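Local coordinates for DegV family protein (Eubacterium eligens, PDB 3FDJ) that is of unknown function but probably binds a fatty acid or similar lipid, at residues A[118-129]-A[146-155]; A[225-236]-A[266-276]. One frame throughout, in Å; residues are numbered along the deposited sequence.

How the interactions relate
The two contacts meet at one sheet. Interaction 1 comes first along the chain and closes before interaction 2 opens; it joins helix 120-134 to the end of helix 139-150 and the start of strand 153-159. Interaction 2 pairs strand 226-230 with strand 271-276, which runs antiparallel beside strand 153-159. Their centres lie about 16 Å apart, yet they touch directly: E127 forms a salt bridge with R227, the hydroxyl of Y149 probably hydrogen-bonds to E276, and L155 packs on I272. Helix 120-134 packs on both strands of interaction 2, through I124 on R227 and S274. A hexaethylene glycol near L155 and I272, probably from the crystallisation liquor, may mark a pocket at this boundary.

Interaction 1. Residues A[118-129]-A[146-155]; sequences TGPQMRIILEQL and IDAYMQKTRL
The hydroxyl of T153 is gripped twice: OG1 accepts from Q121 NE2 at 2.7 Å (N-H...O 147°) and donates to M150 O at 2.8 Å, bracing the type I turn M150-T153. A chi1 of 65° sets OG1 between the backbone N and the carbonyl carbon, facing both partners. Threonine suits the place because its methyl, CG2, also packs 4.0 Å from I124 CG2. The extended Q121 chain brings its amide across the strand start; OE1 lies against L155 CB and is held by S117. Helices 120-134 and 139-150 form a helical hairpin, and strand 153-159 follows from the second. Between the helices, Q128 bends at chi2 so that CG sits 3.5 Å over the centre of the Y149 ring, a CH-pi contact, with its amide stacked 11° from the ring plane. I124 CG2 meets the ring's edge. Y149 OH probably hydrogen-bonds to E276, and a water donates to both this hydroxyl and I124 O. With an alanine in place of Y149, Q128 would probably lose the flat surface it lies on and E276 its phenolic partner. Apolar chains also meet: I125 CG1 touches M150 CG at 3.7 Å, and L129 CD2 meets I146 CG1 at 3.9 Å.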
# COMPACT_ATOMS: atom_id res chain seq x y z
N THR A 118 -0.17 -2.60 -2.74
CA THR A 118 0.49 -1.71 -1.78
C THR A 118 -0.56 -0.81 -1.15
O THR A 118 -1.71 -0.76 -1.60
CB THR A 118 1.57 -0.85 -2.46
OG1 THR A 118 2.45 -0.31 -1.47
CG2 THR A 118 0.93 0.28 -3.32
N GLY A 119 -0.14 -0.09 -0.11
CA GLY A 119 -0.89 1.02 0.44
C GLY A 119 -2.33 0.71 0.74
O GLY A 119 -2.62 -0.19 1.53
N PRO A 120 -3.26 1.47 0.12
CA PRO A 120 -4.64 1.31 0.52
C PRO A 120 -5.25 -0.05 0.26
O PRO A 120 -6.21 -0.42 0.92
CB PRO A 120 -5.38 2.41 -0.26
CG PRO A 120 -4.49 2.73 -1.39
CD PRO A 120 -3.10 2.57 -0.83
N GLN A 121 -4.71 -0.81 -0.70
CA GLN A 121 -5.19 -2.17 -0.91
C GLN A 121 -4.78 -3.09 0.25
O GLN A 121 -5.58 -3.93 0.70
CB GLN A 121 -4.74 -2.71 -2.28
CG GLN A 121 -5.43 -4.03 -2.73
CD GLN A 121 -5.51 -4.21 -4.26
OE1 GLN A 121 -4.79 -3.57 -5.02
NE2 GLN A 121 -6.34 -5.16 -4.70
N MSE A 122 -3.56 -2.91 0.75
CA MSE A 122 -3.10 -3.60 1.98
C MSE A 122 -4.00 -3.20 3.14
O MSE A 122 -4.43 -4.06 3.92
CB MSE A 122 -1.63 -3.27 2.31
CG MSE A 122 -0.65 -3.76 1.26
SE MSE A 122 1.14 -3.21 1.66
CE MSE A 122 1.40 -4.25 3.34
N ARG A 123 -4.33 -1.91 3.25
CA ARG A 123 -5.27 -1.47 4.29
C ARG A 123 -6.62 -2.16 4.21
O ARG A 123 -7.14 -2.62 5.23
CB ARG A 123 -5.44 0.06 4.31
CG ARG A 123 -6.31 0.49 5.42
CD ARG A 123 -6.36 1.99 5.56
NE ARG A 123 -7.24 2.31 6.67
CZ ARG A 123 -7.21 3.44 7.37
NH1 ARG A 123 -6.34 4.42 7.08
NH2 ARG A 123 -8.06 3.57 8.38
N ILE A 124 -7.20 -2.24 3.00
CA ILE A 124 -8.48 -2.92 2.81
C ILE A 124 -8.41 -4.40 3.22
O ILE A 124 -9.33 -4.93 3.83
CB ILE A 124 -9.01 -2.71 1.37
CG1 ILE A 124 -9.54 -1.29 1.23
CG2 ILE A 124 -10.11 -3.71 1.01
CD1 ILE A 124 -10.18 -0.94 -0.13
N ILE A 125 -7.33 -5.07 2.86
CA ILE A 125 -7.12 -6.45 3.29
C ILE A 125 -7.11 -6.55 4.83
O ILE A 125 -7.82 -7.37 5.42
CB ILE A 125 -5.85 -7.04 2.66
CG1 ILE A 125 -6.04 -7.15 1.15
CG2 ILE A 125 -5.51 -8.42 3.27
CD1 ILE A 125 -4.76 -7.41 0.34
N LEU A 126 -6.32 -5.70 5.46
CA LEU A 126 -6.20 -5.69 6.93
C LEU A 126 -7.55 -5.46 7.59
O LEU A 126 -7.89 -6.14 8.56
CB LEU A 126 -5.21 -4.63 7.38
CG LEU A 126 -3.76 -4.99 7.12
CD1 LEU A 126 -2.90 -3.73 7.16
CD2 LEU A 126 -3.27 -6.01 8.16
N GLU A 127 -8.33 -4.53 7.03
CA GLU A 127 -9.64 -4.25 7.58
C GLU A 127 -10.62 -5.43 7.42
O GLU A 127 -11.51 -5.62 8.25
CB GLU A 127 -10.24 -2.99 6.99
CG GLU A 127 -9.51 -1.70 7.41
CD GLU A 127 -10.17 -0.47 6.84
OE1 GLU A 127 -11.41 -0.52 6.65
OE2 GLU A 127 -9.48 0.53 6.60
N GLN A 128 -10.48 -6.18 6.34
CA GLN A 128 -11.34 -7.33 6.14
C GLN A 128 -10.96 -8.47 7.08
O GLN A 128 -11.85 -9.17 7.57
CB GLN A 128 -11.33 -7.80 4.68
CG GLN A 128 -12.35 -8.88 4.39
CD GLN A 128 -13.80 -8.45 4.55
OE1 GLN A 128 -14.13 -7.26 4.59
NE2 GLN A 128 -14.67 -9.43 4.66
N LEU A 129 -9.67 -8.64 7.33
CA LEU A 129 -9.18 -9.61 8.30
C LEU A 129 -9.78 -9.24 9.67
O LEU A 129 -10.33 -10.11 10.37
CB LEU A 129 -7.67 -9.63 8.37
CG LEU A 129 -6.95 -10.25 7.15
CD1 LEU A 129 -5.45 -9.93 7.22
CD2 LEU A 129 -7.28 -11.76 7.07
N ILE A 146 -9.93 -14.85 2.70
CA ILE A 146 -9.32 -13.56 2.42
C ILE A 146 -8.86 -13.49 0.95
O ILE A 146 -9.00 -12.44 0.30
CB ILE A 146 -8.18 -13.21 3.41
CG1 ILE A 146 -7.77 -11.74 3.25
CG2 ILE A 146 -6.96 -14.15 3.28
CD1 ILE A 146 -8.90 -10.72 3.66
N ASP A 147 -8.33 -14.60 0.43
CA ASP A 147 -7.90 -14.62 -0.98
C ASP A 147 -9.05 -14.45 -1.97
O ASP A 147 -8.89 -13.81 -3.01
CB ASP A 147 -7.11 -15.87 -1.28
CG ASP A 147 -5.93 -16.01 -0.36
OD1 ASP A 147 -4.83 -15.52 -0.73
OD2 ASP A 147 -6.12 -16.51 0.76
N ALA A 148 -10.22 -14.97 -1.63
CA ALA A 148 -11.40 -14.77 -2.45
C ALA A 148 -11.84 -13.30 -2.44
O ALA A 148 -12.18 -12.73 -3.48
CB ALA A 148 -12.53 -15.68 -1.97
N TYR A 149 -11.84 -12.71 -1.24
CA TYR A 149 -12.18 -11.30 -1.03
C TYR A 149 -11.26 -10.37 -1.83
O TYR A 149 -11.73 -9.39 -2.47
CB TYR A 149 -12.12 -10.98 0.47
CG TYR A 149 -12.34 -9.52 0.77
CD1 TYR A 149 -13.63 -9.01 0.91
CD2 TYR A 149 -11.27 -8.63 0.87
CE1 TYR A 149 -13.84 -7.64 1.15
CE2 TYR A 149 -11.47 -7.28 1.12
CZ TYR A 149 -12.75 -6.79 1.27
OH TYR A 149 -12.97 -5.45 1.52
N MSE A 150 -9.97 -10.69 -1.85
CA MSE A 150 -8.98 -9.89 -2.59
C MSE A 150 -9.22 -9.80 -4.10
O MSE A 150 -8.88 -8.80 -4.75
CB MSE A 150 -7.58 -10.46 -2.31
CG MSE A 150 -7.07 -10.06 -0.95
SE MSE A 150 -5.60 -11.23 -0.40
CE MSE A 150 -4.37 -10.88 -1.82
N GLN A 151 -9.83 -10.83 -4.65
CA GLN A 151 -10.17 -10.81 -6.07
C GLN A 151 -11.16 -9.70 -6.40
O GLN A 151 -11.22 -9.29 -7.57
CB GLN A 151 -10.71 -12.19 -6.49
CG GLN A 151 -9.64 -13.25 -6.43
CD GLN A 151 -10.08 -14.60 -6.96
OE1 GLN A 151 -11.27 -14.92 -7.05
NE2 GLN A 151 -9.11 -15.42 -7.28
N LYS A 152 -11.94 -9.26 -5.41
CA LYS A 152 -12.93 -8.20 -5.56
C LYS A 152 -12.42 -6.87 -4.99
O LYS A 152 -13.18 -6.10 -4.37
CB LYS A 152 -14.25 -8.59 -4.87
CG LYS A 152 -14.85 -9.87 -5.39
CD LYS A 152 -16.17 -10.20 -4.68
CE LYS A 152 -16.90 -11.34 -5.38
NZ LYS A 152 -17.25 -10.99 -6.81
N THR A 153 -11.13 -6.62 -5.19
CA THR A 153 -10.52 -5.34 -4.80
C THR A 153 -9.60 -4.86 -5.94
O THR A 153 -9.07 -5.68 -6.68
CB THR A 153 -9.72 -5.40 -3.46
OG1 THR A 153 -8.58 -6.26 -3.61
CG2 THR A 153 -10.59 -5.90 -2.30
N ARG A 154 -9.43 -3.54 -6.07
CA ARG A 154 -8.59 -2.95 -7.09
C ARG A 154 -7.83 -1.77 -6.52
O ARG A 154 -8.22 -1.21 -5.50
CB ARG A 154 -9.42 -2.43 -8.25
CG ARG A 154 -10.12 -3.53 -9.06
CD ARG A 154 -9.15 -4.44 -9.85
NE ARG A 154 -8.30 -3.68 -10.77
CZ ARG A 154 -8.62 -3.27 -11.99
NH1 ARG A 154 -9.79 -3.58 -12.54
NH2 ARG A 154 -7.72 -2.58 -12.71
N LEU A 155 -6.76 -1.39 -7.21
CA LEU A 155 -5.99 -0.22 -6.87
C LEU A 155 -5.75 0.63 -8.10
O LEU A 155 -5.40 0.11 -9.16
CB LEU A 155 -4.65 -0.61 -6.25
CG LEU A 155 -3.72 0.56 -5.90
CD1 LEU A 155 -2.96 0.25 -4.60
CD2 LEU A 155 -2.76 0.88 -7.02
O HOH W 1 -12.01 -4.36 3.94

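Interaction 2. Residues A[225-236]-A[266-276]; sequences KLRICHVENEAL and AERGGIILSCE
N233 reaches across to the turn that precedes strand 271-276. Its CB rests 3.7 Å from G269 O; beyond it CG, also against that oxygen, stands anti to the backbone N (chi1 -157°), which brings the amide alongside G269, with the carbonyl O in the amide's plane. At the tip ND2 donates to G269 O at 2.9 Å, almost straight at 177°, while OD1 accepts from L236 N at 3.2 Å and N-caps helix 234-248. Asparagine suits this place because one amide serves turn and helix end together. The turn, type II from E267 to G270, needs glycine at G269, where a side chain would jam against the preceding carbonyl. V231 clasps it, accepting from G269 N and donating to G270 O, and its CB packs on E267 O. E232 OE1 forms a salt bridge with R268 NE at 2.6 Å, met from above the carboxylate plane.

From here the strands run antiparallel: R227 with S274 and C229 with I272 are hydrogen-bonded pairs, and I228 with L273 is a non-hydrogen-bonded one, I228 CG1 lying 3.9 Å from L273 CB. L226 and I228 turn to helix 234-248, which leads on to strand 253-257, the parallel neighbour of 226-230 in a beta-alpha-beta crossover; R227, I272 and S274 face helix 120-134 on the opposite side of the sheet, and strand 153-159 flanks 271-276 at its other edge.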
# COMPACT_ATOMS: atom_id res chain seq x y z
N LYS A 225 -16.39 -0.12 0.04
CA LYS A 225 -15.32 0.49 0.78
C LYS A 225 -14.27 1.11 -0.15
O LYS A 225 -13.90 0.53 -1.16
CB LYS A 225 -14.70 -0.57 1.69
CG LYS A 225 -13.60 -0.05 2.56
CD LYS A 225 -13.00 -1.15 3.42
CE LYS A 225 -13.96 -1.66 4.43
NZ LYS A 225 -13.25 -2.39 5.52
N LEU A 226 -13.83 2.32 0.20
CA LEU A 226 -12.89 3.13 -0.58
C LEU A 226 -11.85 3.71 0.36
O LEU A 226 -12.20 4.30 1.40
CB LEU A 226 -13.65 4.30 -1.23
CG LEU A 226 -12.81 5.41 -1.90
CD1 LEU A 226 -12.11 4.84 -3.09
CD2 LEU A 226 -13.72 6.61 -2.26
N ARG A 227 -10.58 3.55 0.02
CA ARG A 227 -9.48 4.05 0.84
C ARG A 227 -8.54 4.81 -0.07
O ARG A 227 -8.15 4.31 -1.12
CB ARG A 227 -8.75 2.88 1.55
CG ARG A 227 -9.61 2.13 2.57
CD ARG A 227 -9.99 3.00 3.74
NE ARG A 227 -10.84 2.31 4.72
CZ ARG A 227 -12.16 2.37 4.79
NH1 ARG A 227 -12.89 3.12 3.98
NH2 ARG A 227 -12.77 1.69 5.76
N ILE A 228 -8.21 6.04 0.30
CA ILE A 228 -7.35 6.90 -0.52
C ILE A 228 -6.22 7.45 0.35
O ILE A 228 -6.50 8.11 1.38
CB ILE A 228 -8.14 8.10 -1.10
CG1 ILE A 228 -9.43 7.66 -1.80
CG2 ILE A 228 -7.22 8.95 -2.02
CD1 ILE A 228 -10.37 8.84 -2.27
N CYS A 229 -4.97 7.19 -0.03
CA CYS A 229 -3.84 7.85 0.60
C CYS A 229 -3.21 8.84 -0.37
O CYS A 229 -3.38 8.75 -1.60
CB CYS A 229 -2.81 6.85 1.17
SG CYS A 229 -1.79 6.18 -0.03
N HIS A 230 -2.55 9.85 0.19
CA HIS A 230 -1.95 10.91 -0.56
C HIS A 230 -0.62 11.30 0.04
O HIS A 230 -0.37 11.13 1.24
CB HIS A 230 -2.88 12.14 -0.61
CG HIS A 230 -3.08 12.79 0.71
ND1 HIS A 230 -2.21 13.74 1.21
CD2 HIS A 230 -4.00 12.57 1.68
CE1 HIS A 230 -2.61 14.10 2.41
NE2 HIS A 230 -3.70 13.41 2.72
N VAL A 231 0.24 11.83 -0.82
CA VAL A 231 1.54 12.35 -0.44
C VAL A 231 1.47 13.85 -0.60
O VAL A 231 1.69 14.39 -1.70
CB VAL A 231 2.65 11.82 -1.35
CG1 VAL A 231 4.01 12.28 -0.81
CG2 VAL A 231 2.57 10.29 -1.49
N GLU A 232 1.15 14.52 0.50
CA GLU A 232 1.01 15.99 0.54
C GLU A 232 0.07 16.47 -0.56
O GLU A 232 0.34 17.46 -1.24
CB GLU A 232 2.39 16.66 0.48
CG GLU A 232 3.28 16.16 1.63
CD GLU A 232 4.50 17.02 1.90
OE1 GLU A 232 4.94 17.78 1.01
OE2 GLU A 232 5.02 16.93 3.03
N ASN A 233 -1.04 15.76 -0.74
CA ASN A 233 -2.07 16.19 -1.64
C ASN A 233 -3.45 15.86 -1.11
O ASN A 233 -4.24 15.18 -1.75
CB ASN A 233 -1.86 15.60 -3.02
CG ASN A 233 -2.52 16.42 -4.09
OD1 ASN A 233 -3.26 17.36 -3.79
ND2 ASN A 233 -2.23 16.09 -5.36
N GLU A 234 -3.74 16.39 0.08
CA GLU A 234 -5.05 16.19 0.68
C GLU A 234 -6.15 16.79 -0.19
O GLU A 234 -7.26 16.26 -0.26
CB GLU A 234 -5.06 16.79 2.08
CG GLU A 234 -6.24 16.42 2.92
CD GLU A 234 -6.11 16.97 4.31
OE1 GLU A 234 -4.97 16.94 4.87
OE2 GLU A 234 -7.12 17.47 4.84
N ALA A 235 -5.82 17.87 -0.91
CA ALA A 235 -6.79 18.56 -1.75
C ALA A 235 -7.34 17.65 -2.82
O ALA A 235 -8.56 17.54 -2.98
CB ALA A 235 -6.17 19.83 -2.37
N LEU A 236 -6.45 16.96 -3.52
CA LEU A 236 -6.84 16.05 -4.60
C LEU A 236 -7.56 14.82 -4.03
O LEU A 236 -8.59 14.39 -4.57
CB LEU A 236 -5.65 15.63 -5.47
CG LEU A 236 -6.02 14.74 -6.69
CD1 LEU A 236 -7.16 15.35 -7.53
CD2 LEU A 236 -4.75 14.48 -7.52
N ALA A 266 5.51 6.99 -4.51
CA ALA A 266 4.43 7.76 -5.16
C ALA A 266 4.81 9.22 -5.41
O ALA A 266 4.28 9.85 -6.34
CB ALA A 266 3.13 7.67 -4.35
N GLU A 267 5.71 9.73 -4.59
CA GLU A 267 6.27 11.09 -4.67
C GLU A 267 5.28 12.20 -4.34
O GLU A 267 4.08 11.98 -4.25
CB GLU A 267 7.01 11.33 -5.98
CG GLU A 267 8.19 10.38 -6.11
CD GLU A 267 9.20 10.78 -7.17
OE1 GLU A 267 9.60 11.97 -7.20
OE2 GLU A 267 9.62 9.87 -7.93
N ARG A 268 5.82 13.38 -4.10
CA ARG A 268 5.00 14.52 -3.75
C ARG A 268 3.92 14.71 -4.79
O ARG A 268 4.18 14.67 -6.00
CB ARG A 268 5.86 15.79 -3.66
CG ARG A 268 5.39 16.75 -2.65
CD ARG A 268 6.54 17.70 -2.28
NE ARG A 268 6.76 17.72 -0.83
CZ ARG A 268 7.90 18.06 -0.23
NH1 ARG A 268 8.98 18.39 -0.94
NH2 ARG A 268 7.96 18.07 1.09
N GLY A 269 2.69 14.88 -4.31
CA GLY A 269 1.53 15.10 -5.15
C GLY A 269 0.75 13.83 -5.42
O GLY A 269 -0.38 13.87 -5.90
N GLY A 270 1.36 12.68 -5.16
CA GLY A 270 0.79 11.42 -5.55
C GLY A 270 -0.44 11.01 -4.77
O GLY A 270 -0.61 11.38 -3.58
N ILE A 271 -1.30 10.25 -5.45
CA ILE A 271 -2.52 9.67 -4.88
C ILE A 271 -2.51 8.16 -5.14
O ILE A 271 -2.10 7.73 -6.22
CB ILE A 271 -3.77 10.27 -5.54
CG1 ILE A 271 -3.91 11.76 -5.21
CG2 ILE A 271 -5.03 9.48 -5.15
CD1 ILE A 271 -4.22 12.04 -3.77
N ILE A 272 -2.96 7.37 -4.18
CA ILE A 272 -3.24 5.96 -4.41
C ILE A 272 -4.60 5.64 -3.80
O ILE A 272 -4.89 6.05 -2.68
CB ILE A 272 -2.20 5.03 -3.77
CG1 ILE A 272 -0.76 5.52 -4.00
CG2 ILE A 272 -2.40 3.60 -4.29
CD1 ILE A 272 0.28 4.68 -3.25
N LEU A 273 -5.43 4.91 -4.54
CA LEU A 273 -6.72 4.52 -4.02
C LEU A 273 -6.99 3.06 -4.22
O LEU A 273 -6.52 2.44 -5.17
CB LEU A 273 -7.86 5.36 -4.59
CG LEU A 273 -8.50 5.14 -5.94
CD1 LEU A 273 -9.47 3.90 -5.94
CD2 LEU A 273 -9.28 6.41 -6.33
N SER A 274 -7.72 2.49 -3.28
CA SER A 274 -8.18 1.14 -3.41
C SER A 274 -9.65 1.01 -3.08
O SER A 274 -10.19 1.79 -2.27
CB SER A 274 -7.33 0.21 -2.54
OG SER A 274 -7.70 -1.13 -2.78
N CYS A 275 -10.32 0.05 -3.72
CA CYS A 275 -11.75 -0.15 -3.50
C CYS A 275 -12.15 -1.60 -3.59
O CYS A 275 -11.49 -2.41 -4.24
CB CYS A 275 -12.56 0.64 -4.51
SG CYS A 275 -12.28 0.19 -6.21
N GLU A 276 -13.26 -1.92 -2.92
CA GLU A 276 -14.00 -3.15 -3.15
C GLU A 276 -14.85 -3.01 -4.42
O GLU A 276 -15.48 -1.97 -4.63
CB GLU A 276 -15.01 -3.40 -2.04
CG GLU A 276 -14.46 -3.72 -0.73
CD GLU A 276 -15.55 -3.84 0.34
OE1 GLU A 276 -16.62 -3.16 0.23
OE2 GLU A 276 -15.32 -4.60 1.29